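PDB 3G68: putative phosphosugar isomerase from Clostridium difficile, which is probably a sugar-phosphate isomerase of the double-SIS-domain family, related to the isomerising half of glucosamine-6-phosphate synthase. Local coordinates for residues G41-Q53 with D218-L230. Sequence-based numbering, arbitrary orientation.
Sequences GSGTSYHSGVQVQ and DIYGDTLEAALKL
H47 reaches from helix 43-53 into the side of helix 220-230. CB starts beside G221 O. With CG anti to the carbonyl carbon (chi1 -59°) and near E225 N, the imidazole lies among G221, L224, E225 and L228, a knob in a hole. H47 ND1 gives E225 OE1 an almost straight hydrogen bond of 2.9 Å (174°), in the ring plane and on the anti lone pair. CD2 and NE2 lie against L224 CB, which makes a CH-pi contact over one face; G43 O of the same segment sits over the centre of the other. CE1 meets L224 O and L228 CD2. T44 OG1 donates to the syn lone pair of E225 OE1 and accepts from K229 NZ, which also salt-bridges E225 OE2.

Each helix follows the first strand of a parallel sheet, 36-40 or 210-215, so this nearly antiparallel pair (156°) joins the two SIS-type halves of the chain.

Further along, G221 lets the backbones close to 4.0 Å between its CA and Q51 CA. The Q51 amide stacks nearly parallel on the D222 carboxylate; OE1 accepts from D222 N, and NE2 donates to D218 O. D222 OD1 has a hydrogen bond with Y147 OH and a salt bridge with K151 NZ.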
# COMPACT_ATOMS: atom_id res chain seq x y z
N GLY B 41 14.50 -18.14 56.88
CA GLY B 41 15.07 -16.78 56.97
C GLY B 41 14.30 -15.94 57.99
O GLY B 41 13.27 -16.39 58.50
N SER B 42 14.77 -14.72 58.24
CA SER B 42 14.13 -13.81 59.18
C SER B 42 13.35 -12.71 58.46
O SER B 42 13.62 -12.42 57.31
CB SER B 42 15.18 -13.15 60.08
OG SER B 42 16.01 -14.13 60.65
N GLY B 43 12.42 -12.09 59.16
CA GLY B 43 11.63 -10.97 58.62
C GLY B 43 11.15 -11.13 57.19
O GLY B 43 10.50 -12.12 56.87
N THR B 44 11.50 -10.18 56.32
CA THR B 44 11.12 -10.20 54.90
C THR B 44 11.54 -11.47 54.16
O THR B 44 10.82 -11.94 53.26
CB THR B 44 11.66 -8.90 54.23
OG1 THR B 44 11.07 -7.78 54.91
CG2 THR B 44 11.35 -8.83 52.73
N SER B 45 12.68 -12.05 54.55
CA SER B 45 13.14 -13.32 53.96
C SER B 45 12.18 -14.42 54.38
O SER B 45 11.72 -15.21 53.54
CB SER B 45 14.58 -13.62 54.35
OG SER B 45 15.43 -12.69 53.73
N TYR B 46 11.79 -14.45 55.67
CA TYR B 46 10.77 -15.38 56.13
C TYR B 46 9.51 -15.23 55.31
O TYR B 46 8.95 -16.22 54.85
CB TYR B 46 10.43 -15.23 57.62
CG TYR B 46 9.37 -16.21 58.09
CD1 TYR B 46 9.61 -17.57 58.09
CD2 TYR B 46 8.13 -15.77 58.54
CE1 TYR B 46 8.63 -18.48 58.48
CE2 TYR B 46 7.16 -16.66 58.95
CZ TYR B 46 7.41 -17.99 58.92
OH TYR B 46 6.43 -18.85 59.33
N HIS B 47 9.07 -13.99 55.09
CA HIS B 47 7.82 -13.74 54.35
C HIS B 47 7.86 -14.25 52.92
O HIS B 47 6.84 -14.66 52.39
CB HIS B 47 7.40 -12.26 54.37
CG HIS B 47 7.18 -11.70 55.75
ND1 HIS B 47 7.46 -10.39 56.08
CD2 HIS B 47 6.79 -12.30 56.91
CE1 HIS B 47 7.19 -10.19 57.37
NE2 HIS B 47 6.79 -11.34 57.89
N SER B 48 9.03 -14.18 52.28
CA SER B 48 9.17 -14.69 50.92
C SER B 48 8.84 -16.19 50.92
O SER B 48 8.11 -16.66 50.06
CB SER B 48 10.54 -14.37 50.31
OG SER B 48 11.57 -15.16 50.89
N GLY B 49 9.34 -16.92 51.93
CA GLY B 49 9.02 -18.33 52.11
C GLY B 49 7.55 -18.59 52.42
O GLY B 49 6.92 -19.49 51.83
N VAL B 50 6.97 -17.80 53.30
CA VAL B 50 5.56 -17.93 53.62
C VAL B 50 4.72 -17.77 52.34
O VAL B 50 3.79 -18.53 52.09
CB VAL B 50 5.09 -16.87 54.65
CG1 VAL B 50 3.60 -16.97 54.89
CG2 VAL B 50 5.85 -16.98 55.95
N GLN B 51 5.06 -16.77 51.54
CA GLN B 51 4.28 -16.47 50.36
C GLN B 51 4.37 -17.51 49.27
O GLN B 51 3.33 -17.86 48.70
CB GLN B 51 4.67 -15.10 49.78
CG GLN B 51 3.88 -14.70 48.53
CD GLN B 51 2.40 -14.67 48.77
OE1 GLN B 51 1.92 -14.18 49.83
NE2 GLN B 51 1.64 -15.15 47.80
N VAL B 52 5.57 -18.01 48.99
CA VAL B 52 5.81 -18.93 47.86
C VAL B 52 5.65 -20.42 48.22
O VAL B 52 5.37 -21.23 47.35
CB VAL B 52 7.19 -18.66 47.24
CG1 VAL B 52 7.48 -19.56 46.07
CG2 VAL B 52 7.24 -17.17 46.82
N GLN B 53 5.78 -20.76 49.50
CA GLN B 53 5.61 -22.16 49.90
C GLN B 53 4.36 -22.84 49.32
O GLN B 53 4.47 -23.98 48.85
CB GLN B 53 5.71 -22.34 51.43
CG GLN B 53 5.55 -23.79 51.90
CD GLN B 53 4.10 -24.25 52.00
OE1 GLN B 53 3.20 -23.45 52.24
NE2 GLN B 53 3.87 -25.56 51.85
N ASP B 218 -4.16 -16.88 50.10
CA ASP B 218 -3.28 -16.95 48.92
C ASP B 218 -2.19 -15.88 48.92
O ASP B 218 -1.15 -16.07 48.28
CB ASP B 218 -4.08 -16.85 47.60
CG ASP B 218 -4.99 -18.03 47.36
OD1 ASP B 218 -4.74 -19.12 47.94
OD2 ASP B 218 -5.92 -17.86 46.57
N ILE B 219 -2.43 -14.78 49.66
CA ILE B 219 -1.47 -13.70 49.82
C ILE B 219 -1.11 -13.47 51.30
O ILE B 219 -0.72 -12.39 51.69
CB ILE B 219 -1.93 -12.41 49.07
CG1 ILE B 219 -3.33 -11.99 49.49
CG2 ILE B 219 -1.78 -12.64 47.53
CD1 ILE B 219 -3.74 -10.51 49.06
N TYR B 220 -1.16 -14.52 52.11
CA TYR B 220 -0.83 -14.38 53.54
C TYR B 220 0.61 -13.86 53.78
O TYR B 220 0.82 -12.93 54.53
CB TYR B 220 -1.10 -15.71 54.27
CG TYR B 220 -0.81 -15.63 55.75
CD1 TYR B 220 -1.46 -14.71 56.54
CD2 TYR B 220 0.13 -16.48 56.33
CE1 TYR B 220 -1.20 -14.63 57.90
CE2 TYR B 220 0.42 -16.40 57.68
CZ TYR B 220 -0.25 -15.49 58.46
OH TYR B 220 0.05 -15.42 59.79
N GLY B 221 1.59 -14.40 53.08
CA GLY B 221 2.98 -13.94 53.22
C GLY B 221 3.09 -12.46 52.85
O GLY B 221 3.70 -11.68 53.58
N ASP B 222 2.50 -12.08 51.71
CA ASP B 222 2.47 -10.65 51.29
C ASP B 222 1.76 -9.75 52.30
O ASP B 222 2.15 -8.60 52.46
CB ASP B 222 1.81 -10.48 49.93
CG ASP B 222 2.67 -11.03 48.78
OD1 ASP B 222 3.93 -11.08 48.91
OD2 ASP B 222 2.06 -11.36 47.74
N THR B 223 0.74 -10.26 52.97
CA THR B 223 -0.01 -9.50 54.01
C THR B 223 0.89 -9.21 55.19
O THR B 223 0.94 -8.10 55.66
CB THR B 223 -1.29 -10.26 54.42
OG1 THR B 223 -2.08 -10.44 53.23
CG2 THR B 223 -2.11 -9.49 55.47
N LEU B 224 1.63 -10.22 55.64
CA LEU B 224 2.61 -10.07 56.71
C LEU B 224 3.74 -9.10 56.32
O LEU B 224 4.19 -8.29 57.14
CB LEU B 224 3.20 -11.43 57.06
CG LEU B 224 2.26 -12.46 57.65
CD1 LEU B 224 3.07 -13.79 57.91
CD2 LEU B 224 1.66 -11.90 58.96
N GLU B 225 4.19 -9.17 55.08
CA GLU B 225 5.27 -8.29 54.59
C GLU B 225 4.81 -6.85 54.51
O GLU B 225 5.53 -5.95 54.94
CB GLU B 225 5.79 -8.76 53.23
CG GLU B 225 6.78 -7.83 52.56
CD GLU B 225 8.04 -7.55 53.36
OE1 GLU B 225 8.31 -8.27 54.35
OE2 GLU B 225 8.78 -6.63 52.93
N ALA B 226 3.60 -6.64 54.00
CA ALA B 226 3.01 -5.30 53.92
C ALA B 226 2.90 -4.68 55.30
O ALA B 226 3.23 -3.52 55.51
CB ALA B 226 1.62 -5.38 53.24
N ALA B 227 2.46 -5.46 56.26
CA ALA B 227 2.32 -5.01 57.63
C ALA B 227 3.70 -4.64 58.21
O ALA B 227 3.84 -3.57 58.80
CB ALA B 227 1.62 -6.07 58.48
N LEU B 228 4.72 -5.49 58.04
CA LEU B 228 6.07 -5.18 58.58
C LEU B 228 6.64 -3.91 57.95
O LEU B 228 7.21 -3.09 58.65
CB LEU B 228 7.05 -6.34 58.36
CG LEU B 228 8.51 -6.17 58.77
CD1 LEU B 228 8.64 -5.83 60.30
CD2 LEU B 228 9.39 -7.42 58.37
N LYS B 229 6.50 -3.74 56.63
CA LYS B 229 7.09 -2.55 55.98
C LYS B 229 6.39 -1.26 56.41
O LYS B 229 7.06 -0.24 56.62
CB LYS B 229 7.16 -2.69 54.46
CG LYS B 229 8.20 -3.74 54.01
CD LYS B 229 9.63 -3.25 54.25
CE LYS B 229 10.61 -4.37 54.59
NZ LYS B 229 10.91 -5.23 53.47
N LEU B 230 5.08 -1.31 56.58
CA LEU B 230 4.35 -0.15 57.12
C LEU B 230 4.83 0.13 58.56
O LEU B 230 5.03 1.28 58.94
CB LEU B 230 2.84 -0.38 57.13
CG LEU B 230 2.04 -0.22 55.82
CD1 LEU B 230 0.60 -0.73 56.00
CD2 LEU B 230 2.05 1.23 55.37
O HOH W 1 1.02 -17.17 51.93